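Local coordinates for protein chitin elicitor receptor kinase 1 (Arabidopsis thaliana, PDB 4EBY) that probably senses chitin oligomers through its LysM-bearing ectodomain and, as a plant immune receptor kinase, is activated by chitin-induced dimerization, at residues Asn24-Ser29 and Ser95-Leu100; Gly76-Tyr81 and Thr122-Val127; Asp87-Val92 and Ser105-Asn110. All blocks are in the same frame, centred on the assembly; numbering follows the deposited sequence.

Interaction 1: residues Asn24-Ser29 and Ser95-Leu100; sequences NQNLNS and SNYANL. With NAG (2-acetamido-2-deoxy-beta-D-glucopyranose), chain B; NAG (2-acetamido-2-deoxy-beta-D-glucopyranose), chain C; NAG (2-acetamido-2-deoxy-beta-D-glucopyranose), chain F.
Asn26 and Tyr97 make the main grip here. The phenol OH of Tyr97 donates to the backbone O of Asn26, 2.8 Å from OH to O, and Asn26 O lies at the edge of the Tyr97 ring, near its plane. A second bond runs the other way: Asn26 ND2 reaches Asn96 O at 3.0 Å with an N-H...O angle of 151°. That acceptor is close to the amide plane of Asn26, while the nitrogen stands above the Asn96 carbonyl plane. The CB bond of Asn26 heads toward 95-100, and chi1 of -70° puts CG beside the backbone N, from where the amide extends to Asn96 O. Asn26 CB also packs against the Tyr97 hydroxyl, 3.8 Å from OH.

Leu27 covers the next patch. Its CD1 meets Tyr97 CE1 at 3.9 Å, the two side chains sliding past each other in opposite directions, and its CD2 touches Leu100 CD1 at 4.1 Å, where the leucines cross at about a right angle.

One shell out, Tyr12 OH also donates to Asn96 O, giving that carbonyl two donors, and Ala10 of strand 8-13 packs on both leucines. A type I' turn from Tyr97 to Leu100, closed by Leu100 N to Tyr97 O at 2.9 Å, brings Leu100 round to the contact. The flanks carry sugar: Asn28 ND2 and Asn99 ND2 are each covalently joined to C1 of a NAG, the Asn-X-Ser/Thr pattern of N-glycosylation.

Asn26 and Asn96 are the last residues of helices 20-26 and 89-96, so each helix end offers its terminal carbonyl to a side chain from the other segment. The arrangement is a buried junction of two helix C-termini, packing the second LysM domain against an earlier part of the ectodomain.

Interaction 2: residues Gly76-Tyr81 and Thr122-Val127; sequences GHNFSY and TLNVLV. With NAG (2-acetamido-2-deoxy-beta-D-glucopyranose), chain E.
The two strands of the beta-alpha-alpha-beta unit of the second LysM domain pair here as antiparallel neighbours, with His77, Phe79 and Tyr81 opposite Val127, Val125 and Leu123 in hydrogen-bonded pairs. Each pair is closed by two backbone bonds, one in each direction; His77 N to Val127 O and Leu123 N to Tyr81 O are both 2.8 Å. The short segments run at 148° to each other.

The face bearing the aromatic residues is mostly buried. Val127 CG2 meets Phe79 CE2 at 3.6 Å, at the edge of the ring and near its plane, while His77 CD2 from the same strand as Phe79 sits over the ring centre, 3.4 Å above it. Val125 CG2 packs on Tyr81 CB at 3.8 Å, and Tyr81 lies side by side with Leu123. Farther out, Tyr81 OH is hydrogen-bonded to Asp87 and His77 ND1 to Glu68.

The other face carries the glycan and an asparagine pair, together with the buried Leu126. Asn78 ND2 is covalently joined to C1 of the NAG of chain E, and Asn124 ND2 donates to that sugar's ring O5 at 2.9 Å. The amide planes of Asn78 and Asn124 are turned 68° apart. Their oxygens, Asn78 OD1 and Asn124 OD1, are both acceptors and come within 3.4 Å; Arg109 gives NE to Asn124 OD1 and a weak bond from NH1 to Asn78 OD1, which would offset the repulsion between them.

The N-glycan is a feature of this protein; the antiparallel pair with two helices packed on it is characteristic of a LysM domain.

Interaction 3: residues Asp87-Val92 and Ser105-Asn110; sequences DTYERV and SLQARN. With NAG (2-acetamido-2-deoxy-beta-D-glucopyranose), chain E.
Tyr89 of helix 89-96 lays its ring against Leu106 and Gln107 of helix 103-109, and apolar packing carries the contact. Gln107 CA sits over one face of the ring in a CH-pi contact, 4.1 Å from the centroid and displaced toward the rim. The Gln107 side chain then crosses the tyrosine at about a right angle. Leu106 CB reaches Tyr89 CD1 at 3.7 Å, and Leu106 CD1 touches both Val92 CG1 at 3.8 Å and Tyr89 O at 3.4 Å. At the far end of the ring, Tyr89 OH touches Asn110 CB at 3.4 Å.

The hydrogen bonds lie within 87-92 or go to neighbouring loops. Tyr89 OH is satisfied by Phe112 O, just past 105-110, which fixes the outer end of the ring. Thr88 is the N-cap of helix 89-96: its OG1 accepts from Arg91 N at 2.9 Å. Arg91 also turns back to Asp87, NH2 to OD1 at 2.9 Å, in a salt bridge whose hydrogen bond is nearly straight (172°), with OD1 in the guanidinium plane and met on its anti side. The other oxygen, OD2, accepts from Arg84 N and is hydrogen-bonded to Tyr81 OH.

Behind Leu106 lies Val125 of strand 122-128, so the pair closes over the sheet. Two short helices packed through a tyrosine and leucine, and packed on an antiparallel strand pair, make up the beta-alpha-alpha-beta core of a LysM domain.

Overall arrangement
From the N terminus, helix 20-26 comes first, and interaction 1 closes the longest loop, from 24-29 to 95-100. Interaction 2 opens inside it at 76-81 and closes at 122-127, so the two cross. Interaction 3, from 87-92 to 105-110, falls entirely within the span of interaction 2 and crosses interaction 1, whose segment 95-100 lies between its halves. Interactions 1 and 3 share helix 89-96. In interactions 2 and 3, side-chain hydrogen bonds link the strands to the two helical segments and build the second LysM unit, strands beneath helices; interaction 1 then ties the far end of helix 89-96 to the chain's earlier part.

Interaction 1: residues Asn24-Ser29 and Ser95-Leu100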
loop_
_atom_site.group_PDB
_atom_site.type_symbol
_atom_site.label_atom_id
_atom_site.label_comp_id
_atom_site.label_asym_id
_atom_site.label_seq_id
_atom_site.Cartn_x
_atom_site.Cartn_y
_atom_site.Cartn_z
ATOM N N ASN A 24 -9.209 -6.587 -3.009
ATOM C CA ASN A 24 -8.635 -7.115 -4.242
ATOM C C ASN A 24 -9.164 -6.379 -5.476
ATOM O O ASN A 24 -8.436 -6.189 -6.449
ATOM C CB ASN A 24 -8.913 -8.624 -4.339
ATOM C CG ASN A 24 -7.968 -9.341 -5.294
ATOM O OD1 ASN A 24 -7.202 -8.728 -6.069
ATOM N ND2 ASN A 24 -8.012 -10.642 -5.235
ATOM N N GLN A 25 -10.428 -5.957 -5.441
ATOM C CA GLN A 25 -10.980 -5.216 -6.564
ATOM C C GLN A 25 -10.250 -3.872 -6.699
ATOM O O GLN A 25 -9.749 -3.511 -7.771
ATOM C CB GLN A 25 -12.466 -4.955 -6.332
ATOM C CG GLN A 25 -13.121 -4.200 -7.470
ATOM C CD GLN A 25 -14.632 -4.250 -7.380
ATOM O OE1 GLN A 25 -15.215 -3.981 -6.326
ATOM N NE2 GLN A 25 -15.273 -4.627 -8.476
ATOM N N ASN A 26 -10.198 -3.134 -5.605
ATOM C CA ASN A 26 -9.599 -1.797 -5.643
ATOM C C ASN A 26 -8.112 -1.840 -5.987
ATOM O O ASN A 26 -7.600 -1.006 -6.753
ATOM C CB ASN A 26 -9.814 -1.097 -4.301
ATOM C CG ASN A 26 -11.275 -0.721 -4.070
ATOM O OD1 ASN A 26 -12.137 -0.976 -4.928
ATOM N ND2 ASN A 26 -11.571 -0.131 -2.901
ATOM N N LEU A 27 -7.419 -2.815 -5.406
ATOM C CA LEU A 27 -5.996 -2.962 -5.657
ATOM C C LEU A 27 -5.713 -4.040 -6.712
ATOM O O LEU A 27 -4.639 -4.655 -6.711
ATOM C CB LEU A 27 -5.229 -3.234 -4.353
ATOM C CG LEU A 27 -5.050 -2.044 -3.406
ATOM C CD1 LEU A 27 -6.338 -1.507 -2.851
ATOM C CD2 LEU A 27 -4.107 -2.448 -2.251
ATOM N N ASN A 28 -6.661 -4.260 -7.633
ATOM C CA ASN A 28 -6.416 -5.209 -8.705
ATOM C C ASN A 28 -5.184 -4.817 -9.534
ATOM O O ASN A 28 -4.970 -3.635 -9.842
ATOM C CB ASN A 28 -7.622 -5.302 -9.629
ATOM C CG ASN A 28 -7.327 -6.133 -10.842
ATOM O OD1 ASN A 28 -7.230 -7.354 -10.750
ATOM N ND2 ASN A 28 -7.152 -5.467 -11.982
ATOM N N SER A 29 -4.371 -5.813 -9.882
ATOM C CA SER A 29 -3.257 -5.622 -10.797
ATOM C C SER A 29 -2.873 -6.961 -11.402
ATOM O O SER A 29 -3.470 -7.976 -11.068
ATOM C CB SER A 29 -2.047 -5.050 -10.055
ATOM O OG SER A 29 -1.421 -6.073 -9.260
ATOM N N SER A 95 -10.855 6.156 2.551
ATOM C CA SER A 95 -11.620 4.957 2.832
ATOM C C SER A 95 -11.346 3.845 1.816
ATOM O O SER A 95 -10.779 2.800 2.169
ATOM C CB SER A 95 -13.116 5.306 2.889
ATOM O OG SER A 95 -13.869 4.165 3.254
ATOM N N ASN A 96 -11.712 4.061 0.552
ATOM C CA ASN A 96 -11.596 2.990 -0.447
ATOM C C ASN A 96 -10.157 2.491 -0.621
ATOM O O ASN A 96 -9.929 1.307 -0.828
ATOM C CB ASN A 96 -12.175 3.434 -1.794
ATOM C CG ASN A 96 -13.616 3.920 -1.675
ATOM O OD1 ASN A 96 -13.882 4.953 -1.074
ATOM N ND2 ASN A 96 -14.537 3.186 -2.259
ATOM N N TYR A 97 -9.187 3.414 -0.526
ATOM C CA TYR A 97 -7.765 3.056 -0.590
ATOM C C TYR A 97 -7.003 3.187 0.745
ATOM O O TYR A 97 -5.778 3.056 0.771
ATOM C CB TYR A 97 -7.058 3.845 -1.725
ATOM C CG TYR A 97 -7.435 3.263 -3.065
ATOM C CD1 TYR A 97 -6.669 2.275 -3.664
ATOM C CD2 TYR A 97 -8.609 3.661 -3.703
ATOM C CE1 TYR A 97 -7.059 1.688 -4.878
ATOM C CE2 TYR A 97 -8.999 3.092 -4.911
ATOM C CZ TYR A 97 -8.231 2.108 -5.489
ATOM O OH TYR A 97 -8.645 1.547 -6.691
ATOM N N ALA A 98 -7.727 3.415 1.838
ATOM C CA ALA A 98 -7.165 3.307 3.182
ATOM C C ALA A 98 -5.872 4.104 3.363
ATOM O O ALA A 98 -4.896 3.616 3.944
ATOM C CB ALA A 98 -6.925 1.833 3.527
ATOM N N ASN A 99 -5.898 5.330 2.859
ATOM C CA ASN A 99 -4.750 6.251 2.934
ATOM C C ASN A 99 -3.487 5.833 2.203
ATOM O O ASN A 99 -2.401 6.398 2.451
ATOM C CB ASN A 99 -4.467 6.642 4.382
ATOM C CG ASN A 99 -5.644 7.345 5.007
ATOM O OD1 ASN A 99 -6.198 8.285 4.419
ATOM N ND2 ASN A 99 -6.063 6.866 6.188
ATOM N N LEU A 100 -3.624 4.884 1.274
ATOM C CA LEU A 100 -2.505 4.510 0.413
ATOM C C LEU A 100 -2.313 5.539 -0.686
ATOM O O LEU A 100 -1.264 5.585 -1.322
ATOM C CB LEU A 100 -2.732 3.128 -0.203
ATOM C CG LEU A 100 -2.689 1.958 0.780
ATOM C CD1 LEU A 100 -3.408 0.772 0.170
ATOM C CD2 LEU A 100 -1.219 1.611 1.122
HETATM C C1 NAG B . -6.580 -6.146 -13.124
HETATM C C2 NAG B . -7.631 -6.280 -14.237
HETATM C C3 NAG B . -6.971 -6.907 -15.469
HETATM C C4 NAG B . -5.749 -6.098 -15.884
HETATM C C5 NAG B . -4.803 -5.927 -14.704
HETATM C C6 NAG B . -3.612 -5.061 -15.097
HETATM C C7 NAG B . -9.919 -6.514 -13.415
HETATM C C8 NAG B . -10.994 -7.374 -12.823
HETATM N N2 NAG B . -8.770 -7.087 -13.802
HETATM O O3 NAG B . -7.926 -7.016 -16.508
HETATM O O4 NAG B . -5.005 -6.742 -16.902
HETATM O O5 NAG B . -5.473 -5.368 -13.586
HETATM O O6 NAG B . -4.031 -3.744 -15.404
HETATM O O7 NAG B . -10.133 -5.313 -13.511
HETATM C C1 NAG C . -7.244 7.508 6.730
HETATM C C2 NAG C . -7.871 6.491 7.694
HETATM C C3 NAG C . -9.062 7.110 8.437
HETATM C C4 NAG C . -8.743 8.484 9.014
HETATM C C5 NAG C . -8.004 9.345 7.993
HETATM C C6 NAG C . -7.548 10.678 8.580
HETATM C C7 NAG C . -8.027 4.077 7.277
HETATM C C8 NAG C . -8.688 2.958 6.504
HETATM N N2 NAG C . -8.329 5.339 6.949
HETATM O O3 NAG C . -9.523 6.249 9.467
HETATM O O4 NAG C . -9.956 9.127 9.361
HETATM O O5 NAG C . -6.874 8.650 7.499
HETATM O O6 NAG C . -6.652 10.422 9.645
HETATM O O7 NAG C . -7.228 3.806 8.173
HETATM C C1 NAG F . -16.214 4.883 9.109
HETATM C C2 NAG F . -15.403 5.952 8.359
HETATM C C3 NAG F . -15.448 7.301 9.062
HETATM C C4 NAG F . -16.883 7.678 9.393
HETATM C C5 NAG F . -17.646 6.513 10.025
HETATM C C6 NAG F . -19.117 6.871 10.210
HETATM C C7 NAG F . -13.501 5.531 6.945
HETATM C C8 NAG F . -12.248 4.726 6.722
HETATM N N2 NAG F . -14.024 5.549 8.171
HETATM O O3 NAG F . -14.866 8.295 8.227
HETATM O O4 NAG F . -16.877 8.760 10.297
HETATM O O5 NAG F . -17.538 5.351 9.221
HETATM O O6 NAG F . -19.677 7.211 8.959
HETATM O O7 NAG F . -14.011 6.141 6.007
#

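Interaction 2: residues Gly76-Tyr81 and Thr122-Val127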
loop_
_atom_site.group_PDB
_atom_site.type_symbol
_atom_site.label_atom_id
_atom_site.label_comp_id
_atom_site.label_asym_id
_atom_site.label_seq_id
_atom_site.Cartn_x
_atom_site.Cartn_y
_atom_site.Cartn_z
ATOM N N GLY A 76 6.097 4.060 -8.143
ATOM C CA GLY A 76 4.707 3.893 -7.752
ATOM C C GLY A 76 3.934 3.003 -8.700
ATOM O O GLY A 76 4.493 2.384 -9.609
ATOM N N HIS A 77 2.631 2.926 -8.466
ATOM C CA HIS A 77 1.774 2.161 -9.357
ATOM C C HIS A 77 0.440 2.864 -9.561
ATOM O O HIS A 77 -0.128 3.374 -8.597
ATOM C CB HIS A 77 1.521 0.780 -8.776
ATOM C CG HIS A 77 0.680 -0.080 -9.661
ATOM N ND1 HIS A 77 1.138 -0.539 -10.879
ATOM C CD2 HIS A 77 -0.590 -0.514 -9.534
ATOM C CE1 HIS A 77 0.182 -1.257 -11.450
ATOM N NE2 HIS A 77 -0.886 -1.235 -10.669
ATOM N N ASN A 78 -0.049 2.862 -10.802
ATOM C CA ASN A 78 -1.393 3.359 -11.120
ATOM C C ASN A 78 -2.433 2.236 -11.014
ATOM O O ASN A 78 -2.544 1.393 -11.915
ATOM C CB ASN A 78 -1.447 3.910 -12.546
ATOM C CG ASN A 78 -0.516 5.087 -12.771
ATOM O OD1 ASN A 78 -0.206 5.840 -11.845
ATOM N ND2 ASN A 78 -0.060 5.231 -14.026
ATOM N N PHE A 79 -3.181 2.225 -9.918
ATOM C CA PHE A 79 -4.373 1.372 -9.845
ATOM C C PHE A 79 -5.518 2.030 -10.595
ATOM O O PHE A 79 -5.439 3.196 -11.013
ATOM C CB PHE A 79 -4.785 1.113 -8.397
ATOM C CG PHE A 79 -3.782 0.323 -7.616
ATOM C CD1 PHE A 79 -3.728 -1.055 -7.753
ATOM C CD2 PHE A 79 -2.897 0.950 -6.755
ATOM C CE1 PHE A 79 -2.801 -1.798 -7.044
ATOM C CE2 PHE A 79 -1.978 0.218 -6.026
ATOM C CZ PHE A 79 -1.928 -1.173 -6.171
ATOM N N SER A 80 -6.597 1.266 -10.800
ATOM C CA SER A 80 -7.775 1.810 -11.458
ATOM C C SER A 80 -8.989 1.552 -10.572
ATOM O O SER A 80 -9.105 0.492 -9.944
ATOM C CB SER A 80 -7.979 1.174 -12.838
ATOM O OG SER A 80 -6.954 1.555 -13.745
ATOM N N TYR A 81 -9.895 2.521 -10.525
ATOM C CA TYR A 81 -11.039 2.453 -9.622
ATOM C C TYR A 81 -12.309 2.871 -10.332
ATOM O O TYR A 81 -12.378 3.952 -10.905
ATOM C CB TYR A 81 -10.807 3.347 -8.389
ATOM C CG TYR A 81 -12.010 3.396 -7.492
ATOM C CD1 TYR A 81 -12.316 2.322 -6.657
ATOM C CD2 TYR A 81 -12.859 4.497 -7.495
ATOM C CE1 TYR A 81 -13.436 2.353 -5.861
ATOM C CE2 TYR A 81 -13.990 4.537 -6.687
ATOM C CZ TYR A 81 -14.268 3.461 -5.882
ATOM O OH TYR A 81 -15.394 3.498 -5.096
ATOM N N THR A 122 -13.839 6.101 -14.340
ATOM C CA THR A 122 -12.708 5.348 -13.834
ATOM C C THR A 122 -11.668 6.372 -13.373
ATOM O O THR A 122 -11.400 7.345 -14.093
ATOM C CB THR A 122 -12.081 4.481 -14.915
ATOM O OG1 THR A 122 -13.051 3.523 -15.391
ATOM C CG2 THR A 122 -10.890 3.747 -14.365
ATOM N N LEU A 123 -11.126 6.142 -12.180
ATOM C CA LEU A 123 -10.050 6.980 -11.658
ATOM C C LEU A 123 -8.731 6.268 -11.786
ATOM O O LEU A 123 -8.629 5.050 -11.565
ATOM C CB LEU A 123 -10.279 7.309 -10.172
ATOM C CG LEU A 123 -11.610 7.988 -9.821
ATOM C CD1 LEU A 123 -11.638 8.312 -8.315
ATOM C CD2 LEU A 123 -11.865 9.254 -10.661
ATOM N N ASN A 124 -7.705 7.065 -12.097
ATOM C CA ASN A 124 -6.305 6.677 -11.992
ATOM C C ASN A 124 -5.872 6.957 -10.556
ATOM O O ASN A 124 -5.963 8.095 -10.087
ATOM C CB ASN A 124 -5.501 7.519 -12.986
ATOM C CG ASN A 124 -4.033 7.130 -13.043
ATOM O OD1 ASN A 124 -3.371 7.020 -12.021
ATOM N ND2 ASN A 124 -3.523 6.919 -14.256
ATOM N N VAL A 125 -5.467 5.900 -9.843
ATOM C CA VAL A 125 -5.150 6.001 -8.413
ATOM C C VAL A 125 -3.692 5.665 -8.173
ATOM O O VAL A 125 -3.291 4.515 -8.342
ATOM C CB VAL A 125 -6.001 5.003 -7.614
ATOM C CG1 VAL A 125 -5.682 5.118 -6.128
ATOM C CG2 VAL A 125 -7.510 5.256 -7.855
ATOM N N LEU A 126 -2.895 6.667 -7.795
ATOM C CA LEU A 126 -1.465 6.453 -7.584
ATOM C C LEU A 126 -1.148 6.037 -6.157
ATOM O O LEU A 126 -1.533 6.701 -5.191
ATOM C CB LEU A 126 -0.701 7.748 -7.924
ATOM C CG LEU A 126 0.798 7.673 -7.654
ATOM C CD1 LEU A 126 1.416 6.608 -8.542
ATOM C CD2 LEU A 126 1.435 9.059 -7.905
ATOM N N VAL A 127 -0.426 4.930 -6.022
ATOM C CA VAL A 127 0.090 4.528 -4.725
ATOM C C VAL A 127 1.605 4.387 -4.896
ATOM O O VAL A 127 2.073 3.682 -5.806
ATOM C CB VAL A 127 -0.511 3.172 -4.306
ATOM C CG1 VAL A 127 0.144 2.659 -3.045
ATOM C CG2 VAL A 127 -2.052 3.294 -4.093
HETATM C C1 NAG E . 0.398 6.554 -14.412
HETATM C C2 NAG E . 1.337 6.353 -15.609
HETATM C C3 NAG E . 1.819 7.718 -16.079
HETATM C C4 NAG E . 0.616 8.586 -16.414
HETATM C C5 NAG E . -0.378 8.627 -15.265
HETATM C C6 NAG E . -1.631 9.398 -15.681
HETATM C C7 NAG E . 2.877 4.494 -16.030
HETATM C C8 NAG E . 4.008 3.654 -15.484
HETATM N N2 NAG E . 2.491 5.531 -15.284
HETATM O O3 NAG E . 2.658 7.571 -17.212
HETATM O O4 NAG E . 1.014 9.914 -16.646
HETATM O O5 NAG E . -0.708 7.317 -14.853
HETATM O O6 NAG E . -2.335 8.733 -16.716
HETATM O O7 NAG E . 2.364 4.207 -17.114
#

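Interaction 3: residues Asp87-Val92 and Ser105-Asn110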
loop_
_atom_site.group_PDB
_atom_site.type_symbol
_atom_site.label_atom_id
_atom_site.label_comp_id
_atom_site.label_asym_id
_atom_site.label_seq_id
_atom_site.Cartn_x
_atom_site.Cartn_y
_atom_site.Cartn_z
ATOM N N ASP A 87 -19.315 8.792 -4.319
ATOM C CA ASP A 87 -17.865 8.862 -4.153
ATOM C C ASP A 87 -17.366 10.290 -4.274
ATOM O O ASP A 87 -17.906 11.106 -5.042
ATOM C CB ASP A 87 -17.137 7.968 -5.166
ATOM C CG ASP A 87 -17.141 6.508 -4.774
ATOM O OD1 ASP A 87 -17.483 6.197 -3.614
ATOM O OD2 ASP A 87 -16.777 5.655 -5.622
ATOM N N THR A 88 -16.332 10.594 -3.493
ATOM C CA THR A 88 -15.625 11.852 -3.581
ATOM C C THR A 88 -14.153 11.501 -3.582
ATOM O O THR A 88 -13.782 10.394 -3.175
ATOM C CB THR A 88 -15.892 12.756 -2.359
ATOM O OG1 THR A 88 -15.481 12.074 -1.167
ATOM C CG2 THR A 88 -17.377 13.079 -2.261
ATOM N N TYR A 89 -13.315 12.419 -4.040
ATOM C CA TYR A 89 -11.876 12.170 -3.995
ATOM C C TYR A 89 -11.405 11.916 -2.570
ATOM O O TYR A 89 -10.567 11.035 -2.335
ATOM C CB TYR A 89 -11.109 13.327 -4.615
ATOM C CG TYR A 89 -11.224 13.417 -6.127
ATOM C CD1 TYR A 89 -11.020 12.308 -6.937
ATOM C CD2 TYR A 89 -11.529 14.631 -6.743
ATOM C CE1 TYR A 89 -11.116 12.404 -8.330
ATOM C CE2 TYR A 89 -11.638 14.730 -8.135
ATOM C CZ TYR A 89 -11.425 13.618 -8.916
ATOM O OH TYR A 89 -11.527 13.717 -10.293
ATOM N N GLU A 90 -11.957 12.670 -1.622
ATOM C CA GLU A 90 -11.604 12.482 -0.218
ATOM C C GLU A 90 -11.958 11.064 0.219
ATOM O O GLU A 90 -11.134 10.349 0.789
ATOM C CB GLU A 90 -12.333 13.497 0.680
ATOM C CG GLU A 90 -12.006 13.299 2.157
ATOM C CD GLU A 90 -13.055 13.870 3.098
ATOM O OE1 GLU A 90 -14.265 13.761 2.801
ATOM O OE2 GLU A 90 -12.661 14.414 4.150
ATOM N N ARG A 91 -13.182 10.635 -0.054
ATOM C CA ARG A 91 -13.589 9.304 0.398
ATOM C C ARG A 91 -12.802 8.173 -0.262
ATOM O O ARG A 91 -12.442 7.185 0.384
ATOM C CB ARG A 91 -15.082 9.079 0.210
ATOM C CG ARG A 91 -15.597 8.031 1.175
ATOM C CD ARG A 91 -17.103 8.025 1.210
ATOM N NE ARG A 91 -17.614 7.544 -0.059
ATOM C CZ ARG A 91 -18.902 7.360 -0.319
ATOM N NH1 ARG A 91 -19.809 7.610 0.613
ATOM N NH2 ARG A 91 -19.277 6.916 -1.508
ATOM N N VAL A 92 -12.526 8.315 -1.552
ATOM C CA VAL A 92 -11.761 7.305 -2.254
ATOM C C VAL A 92 -10.369 7.150 -1.635
ATOM O O VAL A 92 -9.893 6.038 -1.480
ATOM C CB VAL A 92 -11.677 7.601 -3.769
ATOM C CG1 VAL A 92 -10.734 6.622 -4.464
ATOM C CG2 VAL A 92 -13.093 7.507 -4.388
ATOM N N SER A 105 -3.655 13.955 -4.663
ATOM C CA SER A 105 -3.087 13.192 -5.771
ATOM C C SER A 105 -4.186 12.789 -6.752
ATOM O O SER A 105 -4.041 12.942 -7.972
ATOM C CB SER A 105 -2.331 11.961 -5.259
ATOM O OG SER A 105 -1.861 11.155 -6.333
ATOM N N LEU A 106 -5.286 12.284 -6.207
ATOM C CA LEU A 106 -6.417 11.892 -7.057
ATOM C C LEU A 106 -6.946 13.059 -7.868
ATOM O O LEU A 106 -7.193 12.927 -9.067
ATOM C CB LEU A 106 -7.553 11.315 -6.218
ATOM C CG LEU A 106 -7.341 9.938 -5.627
ATOM C CD1 LEU A 106 -8.463 9.617 -4.638
ATOM C CD2 LEU A 106 -7.286 8.874 -6.753
ATOM N N GLN A 107 -7.128 14.209 -7.220
ATOM C CA GLN A 107 -7.714 15.350 -7.920
ATOM C C GLN A 107 -6.774 15.856 -9.021
ATOM O O GLN A 107 -7.220 16.260 -10.087
ATOM C CB GLN A 107 -8.076 16.453 -6.923
ATOM C CG GLN A 107 -8.780 17.656 -7.567
ATOM C CD GLN A 107 -9.425 18.586 -6.537
ATOM O OE1 GLN A 107 -9.886 18.145 -5.476
ATOM N NE2 GLN A 107 -9.453 19.880 -6.845
ATOM N N ALA A 108 -5.468 15.810 -8.784
ATOM C CA ALA A 108 -4.523 16.316 -9.775
ATOM C C ALA A 108 -4.453 15.474 -11.051
ATOM O O ALA A 108 -4.227 16.004 -12.143
ATOM C CB ALA A 108 -3.118 16.475 -9.145
ATOM N N ARG A 109 -4.670 14.167 -10.916
ATOM C CA ARG A 109 -4.407 13.234 -12.005
ATOM C C ARG A 109 -5.670 12.706 -12.672
ATOM O O ARG A 109 -5.573 11.878 -13.569
ATOM C CB ARG A 109 -3.576 12.038 -11.520
ATOM C CG ARG A 109 -4.323 11.054 -10.626
ATOM C CD ARG A 109 -3.353 10.180 -9.810
ATOM N NE ARG A 109 -2.470 9.352 -10.634
ATOM C CZ ARG A 109 -1.196 9.626 -10.916
ATOM N NH1 ARG A 109 -0.500 8.763 -11.653
ATOM N NH2 ARG A 109 -0.612 10.745 -10.482
ATOM N N ASN A 110 -6.830 13.197 -12.237
ATOM C CA ASN A 110 -8.119 12.831 -12.854
ATOM C C ASN A 110 -8.839 14.099 -13.276
ATOM O O ASN A 110 -8.671 15.136 -12.633
ATOM C CB ASN A 110 -8.974 12.023 -11.876
ATOM C CG ASN A 110 -8.363 10.681 -11.573
ATOM O OD1 ASN A 110 -7.740 10.477 -10.512
ATOM N ND2 ASN A 110 -8.485 9.772 -12.514
HETATM C C1 NAG E . 0.398 6.554 -14.412
HETATM C C2 NAG E . 1.337 6.353 -15.609
HETATM C C3 NAG E . 1.819 7.718 -16.079
HETATM C C4 NAG E . 0.616 8.586 -16.414
HETATM C C5 NAG E . -0.378 8.627 -15.265
HETATM C C6 NAG E . -1.631 9.398 -15.681
HETATM C C7 NAG E . 2.877 4.494 -16.030
HETATM C C8 NAG E . 4.008 3.654 -15.484
HETATM N N2 NAG E . 2.491 5.531 -15.284
HETATM O O3 NAG E . 2.658 7.571 -17.212
HETATM O O4 NAG E . 1.014 9.914 -16.646
HETATM O O5 NAG E . -0.708 7.317 -14.853
HETATM O O6 NAG E . -2.335 8.733 -16.716
HETATM O O7 NAG E . 2.364 4.207 -17.114
#